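Local atomic coordinates of effector EagT6 (Pseudomonas aeruginosa, PDB entry 1TU1), a protein that is needed to deliver the toxin Tse6 to target cells, and specifically to load it onto the spike protein VgrG1a. Residues H127-P130 against A131-Q134; Q134-Q137 against T138-P141. All coordinates share one frame; numbering follows the deposited sequence. Where two conformers were deposited one is given.

Contact 1. Residues H127-P130 against A131-Q134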
loop_
_atom_site.group_PDB
_atom_site.type_symbol
_atom_site.label_atom_id
_atom_site.label_comp_id
_atom_site.label_asym_id
_atom_site.label_seq_id
_atom_site.Cartn_x
_atom_site.Cartn_y
_atom_site.Cartn_z
ATOM N N HIS A 127 5.083 -20.615 14.915
ATOM C CA HIS A 127 3.650 -20.731 14.700
ATOM C C HIS A 127 3.226 -20.153 13.343
ATOM O O HIS A 127 2.376 -20.709 12.652
ATOM C CB HIS A 127 2.885 -20.025 15.820
ATOM C CG HIS A 127 1.418 -20.001 15.582
ATOM N ND1 HIS A 127 0.811 -19.040 14.802
ATOM C CD2 HIS A 127 0.442 -20.858 15.951
ATOM C CE1 HIS A 127 -0.481 -19.294 14.724
ATOM N NE2 HIS A 127 -0.732 -20.394 15.410
ATOM N N HIS A 128 3.810 -19.024 12.971
ATOM C CA HIS A 128 3.399 -18.323 11.745
ATOM C C HIS A 128 4.090 -18.838 10.460
ATOM O O HIS A 128 3.593 -18.632 9.349
ATOM C CB HIS A 128 3.635 -16.824 11.922
ATOM C CG HIS A 128 2.660 -16.186 12.859
ATOM N ND1 HIS A 128 1.301 -16.207 12.639
ATOM C CD2 HIS A 128 2.845 -15.536 14.029
ATOM C CE1 HIS A 128 0.691 -15.584 13.631
ATOM N NE2 HIS A 128 1.604 -15.153 14.480
ATOM N N GLU A 129 5.207 -19.526 10.637
ATOM C CA GLU A 129 6.077 -19.934 9.531
ATOM C C GLU A 129 5.372 -20.729 8.450
ATOM O O GLU A 129 5.542 -20.429 7.278
ATOM C CB GLU A 129 7.282 -20.690 10.075
ATOM C CG GLU A 129 8.431 -20.866 9.100
ATOM C CD GLU A 129 9.713 -21.295 9.793
ATOM O OE1 GLU A 129 9.909 -20.932 10.977
ATOM O OE2 GLU A 129 10.527 -22.002 9.145
ATOM N N PRO A 130 4.572 -21.732 8.794
ATOM C CA PRO A 130 3.882 -22.516 7.768
ATOM C C PRO A 130 3.035 -21.690 6.792
ATOM O O PRO A 130 3.113 -21.908 5.571
ATOM C CB PRO A 130 2.999 -23.460 8.596
ATOM C CG PRO A 130 3.734 -23.596 9.880
ATOM C CD PRO A 130 4.285 -22.248 10.145
ATOM N N ALA A 131 2.216 -20.778 7.316
ATOM C CA ALA A 131 1.346 -19.965 6.476
ATOM C C ALA A 131 2.179 -18.974 5.644
ATOM O O ALA A 131 1.909 -18.791 4.483
ATOM C CB ALA A 131 0.334 -19.209 7.323
ATOM N N TRP A 132 3.168 -18.347 6.265
ATOM C CA TRP A 132 4.092 -17.468 5.553
ATOM C C TRP A 132 4.758 -18.200 4.361
ATOM O O TRP A 132 4.699 -17.738 3.215
ATOM C CB TRP A 132 5.146 -16.961 6.503
ATOM C CG TRP A 132 6.237 -16.240 5.817
ATOM C CD1 TRP A 132 6.176 -14.999 5.254
ATOM C CD2 TRP A 132 7.561 -16.727 5.586
ATOM N NE1 TRP A 132 7.395 -14.674 4.710
ATOM C CE2 TRP A 132 8.267 -15.715 4.901
ATOM C CE3 TRP A 132 8.233 -17.923 5.900
ATOM C CZ2 TRP A 132 9.606 -15.860 4.512
ATOM C CZ3 TRP A 132 9.576 -18.065 5.514
ATOM C CH2 TRP A 132 10.240 -17.043 4.821
ATOM N N LYS A 133 5.343 -19.361 4.661
ATOM C CA LYS A 133 6.079 -20.179 3.683
ATOM C C LYS A 133 5.199 -20.475 2.497
ATOM O O LYS A 133 5.591 -20.233 1.347
ATOM C CB LYS A 133 6.581 -21.493 4.299
ATOM C CG LYS A 133 7.461 -22.330 3.348
ATOM C CD LYS A 133 8.007 -23.584 4.052
ATOM C CE LYS A 133 8.063 -24.815 3.147
ATOM N NZ LYS A 133 8.245 -26.038 3.977
ATOM N N GLN A 134 3.999 -20.985 2.778
ATOM C CA GLN A 134 3.070 -21.378 1.748
ATOM C C GLN A 134 2.724 -20.192 0.837
ATOM O O GLN A 134 2.684 -20.330 -0.393
ATOM C CB GLN A 134 1.780 -21.943 2.368
ATOM C CG GLN A 134 0.658 -22.225 1.368
ATOM C CD GLN A 134 1.031 -23.288 0.325
ATOM O OE1 GLN A 134 1.902 -24.125 0.578
ATOM N NE2 GLN A 134 0.380 -23.248 -0.839
HETATM O O HOH W 1 0.787 -20.528 10.216
#
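Trp132 sets the edge of its indole against the carbonyl of Glu129, one turn back on helix 125-137. Its CE3 lies 3.9 Å from Glu129 O, near the ring plane. The indole reaches this place because CG is anti to the backbone N (chi1 171°), which swings the ring out beside its own carbonyl carbon. The CG of Glu129 lies 4.4 Å from CE3 of Trp132, a looser touch. The backbone does most of the holding. Trp132 N gives a nearly straight bond to His128 O, at 3.1 Å. Lys133 N bonds to Glu129 O at 2.8 Å, again close to straight. Gln134 N reaches Pro130 O at 3.1 Å, approaching it tilted from the carbonyl plane. The CB of Lys133 rests 3.3 Å from Glu129 O, so that oxygen is hemmed in by a backbone N-H and by carbon.

Pro130 has no N-H to give to the turn before, and the helix kinks there. A water bridges His127 O and Ala131 N in place of the direct i to i+4 bond. It donates to His127 O at 2.9 Å and accepts from Ala131 N at 3.2 Å.

The side chains go to different neighbours. His128 NE2 bonds to the carbonyl of Arg36, and Trp132 packs on Leu118 of strand 113-120. Ala131 meets Trp19 of the second subunit. Glu129 forms a salt bridge with Arg103. The chemistry implies a turn held by its backbone and one water, with the Glu129 carboxylate tied to Arg103 of strand 98-107.

Contact 2. Residues Q134-Q137 against T138-P141; sequences QAMQ and TLVP
Ala135 O is gripped twice by Thr138, once by the side-chain hydroxyl and once by the backbone N-H. The hydroxyl bond is the shorter, with Thr138 OG1 at 2.6 Å from Ala135 O. Thr138 N stands 3.0 Å from Ala135 O and comes in from above the carbonyl plane, 62° out of it. The hydroxyl lies nearer that plane, tilted by 20°. A chi1 of 66° places OG1 between the backbone N and the carbonyl carbon, from where it can turn back to the helix. The same rotation brings CG2 against Gln134. There it sits 3.3 Å from Gln134 O and also touches the amide NE2, the two side chains crossing at about a right angle.

The backbone bonding shifts here from i to i+4 to i to i+3. The one i to i+4 bond between these segments, Thr138 N to Gln134 O, is weak. Thr138 N to Ala135 O is of the i to i+3 kind, and so is a weak bond from Leu139 N to Met136 O at 3.3 Å. A water bridges Met136 O and Leu139 O, donating to both, each at 2.8 Å.

Met136 and Leu139 lie side by side and point the same way. Leu139 CD1 is 4.1 Å from Met136 SD and just as near its CE. The methionine chain bends at chi2 and chi3, which brings its sulfur and methyl round to the leucine.

This is the exit from helix 125-137 into strand 140-141. Met136 and Leu139 both pack on Thr116 of strand 113-120. Thr138 OG1 also bonds to the backbone N of Glu14 in the second subunit, and Val140 and Pro141 pair antiparallel with a strand of that subunit.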
loop_
_atom_site.group_PDB
_atom_site.type_symbol
_atom_site.label_atom_id
_atom_site.label_comp_id
_atom_site.label_asym_id
_atom_site.label_seq_id
_atom_site.Cartn_x
_atom_site.Cartn_y
_atom_site.Cartn_z
ATOM N N GLN A 134 3.999 -20.985 2.778
ATOM C CA GLN A 134 3.070 -21.378 1.748
ATOM C C GLN A 134 2.724 -20.192 0.837
ATOM O O GLN A 134 2.684 -20.330 -0.393
ATOM C CB GLN A 134 1.780 -21.943 2.368
ATOM C CG GLN A 134 0.658 -22.225 1.368
ATOM C CD GLN A 134 1.031 -23.288 0.325
ATOM O OE1 GLN A 134 1.902 -24.125 0.578
ATOM N NE2 GLN A 134 0.380 -23.248 -0.839
ATOM N N ALA A 135 2.389 -19.060 1.452
ATOM C CA ALA A 135 2.031 -17.853 0.718
ATOM C C ALA A 135 3.158 -17.483 -0.253
ATOM O O ALA A 135 2.915 -17.255 -1.447
ATOM C CB ALA A 135 1.800 -16.702 1.680
ATOM N N MET A 136 4.368 -17.441 0.283
ATOM C CA MET A 136 5.571 -17.091 -0.477
ATOM C C MET A 136 5.873 -18.080 -1.593
ATOM O O MET A 136 6.438 -17.702 -2.629
ATOM C CB MET A 136 6.788 -17.000 0.442
ATOM C CG MET A 136 6.897 -15.702 1.201
ATOM S SD MET A 136 6.900 -14.217 0.124
ATOM C CE MET A 136 8.293 -14.538 -0.954
ATOM N N GLN A 137 5.470 -19.336 -1.396
ATOM C CA GLN A 137 5.697 -20.394 -2.379
ATOM C C GLN A 137 4.744 -20.263 -3.546
ATOM O O GLN A 137 4.986 -20.816 -4.623
ATOM C CB GLN A 137 5.609 -21.782 -1.724
ATOM C CG GLN A 137 6.860 -22.083 -0.921
ATOM C CD GLN A 137 6.919 -23.493 -0.366
ATOM O OE1 GLN A 137 5.888 -24.106 -0.058
ATOM N NE2 GLN A 137 8.130 -24.012 -0.230
ATOM N N THR A 138 3.667 -19.511 -3.352
ATOM C CA THR A 138 2.752 -19.205 -4.444
ATOM C C THR A 138 3.020 -17.865 -5.122
ATOM O O THR A 138 2.356 -17.560 -6.085
ATOM C CB THR A 138 1.286 -19.174 -3.950
ATOM O OG1 THR A 138 1.094 -18.068 -3.038
ATOM C CG2 THR A 138 0.945 -20.436 -3.168
ATOM N N LEU A 139 3.937 -17.047 -4.609
ATOM C CA LEU A 139 4.190 -15.734 -5.229
ATOM C C LEU A 139 4.783 -15.884 -6.638
ATOM O O LEU A 139 5.889 -16.401 -6.791
ATOM C CB LEU A 139 5.117 -14.894 -4.375
ATOM C CG LEU A 139 5.235 -13.405 -4.724
ATOM C CD1 LEU A 139 5.603 -12.664 -3.482
ATOM C CD2 LEU A 139 6.301 -13.159 -5.799
ATOM N N VAL A 140 4.053 -15.412 -7.647
ATOM C CA VAL A 140 4.563 -15.351 -9.012
ATOM C C VAL A 140 4.795 -13.908 -9.444
ATOM O O VAL A 140 3.838 -13.147 -9.622
ATOM C CB VAL A 140 3.623 -16.076 -9.987
ATOM C CG1 VAL A 140 4.196 -16.091 -11.404
ATOM C CG2 VAL A 140 3.343 -17.486 -9.482
ATOM N N PRO A 141 6.058 -13.500 -9.603
ATOM C CA PRO A 141 6.338 -12.160 -10.128
ATOM C C PRO A 141 5.691 -11.968 -11.496
ATOM O O PRO A 141 5.589 -12.910 -12.294
ATOM C CB PRO A 141 7.876 -12.110 -10.193
ATOM C CG PRO A 141 8.338 -13.124 -9.218
ATOM C CD PRO A 141 7.302 -14.209 -9.247
HETATM O O HOH W 2 7.411 -18.148 -5.165
#

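Contacts 1 and 2 follow one another along helix 125-137 and share Gln134. Both are partly buried, each turning some residues to the six-stranded sheet and others to solvent. Contact 1 lies within the helix, where regular i to i+4 bonds are interrupted by a proline kink. Contact 2 lies at its C-terminal end, where i to i+3 bonds, some weak, and a threonine hydroxyl take over. Each uses one bridging water, at the kink in one and at the exit in the other. Trp19 of the second subunit packs on both, but contact 2 is tied more closely to the homodimer, through a hydrogen bond and strand pairing.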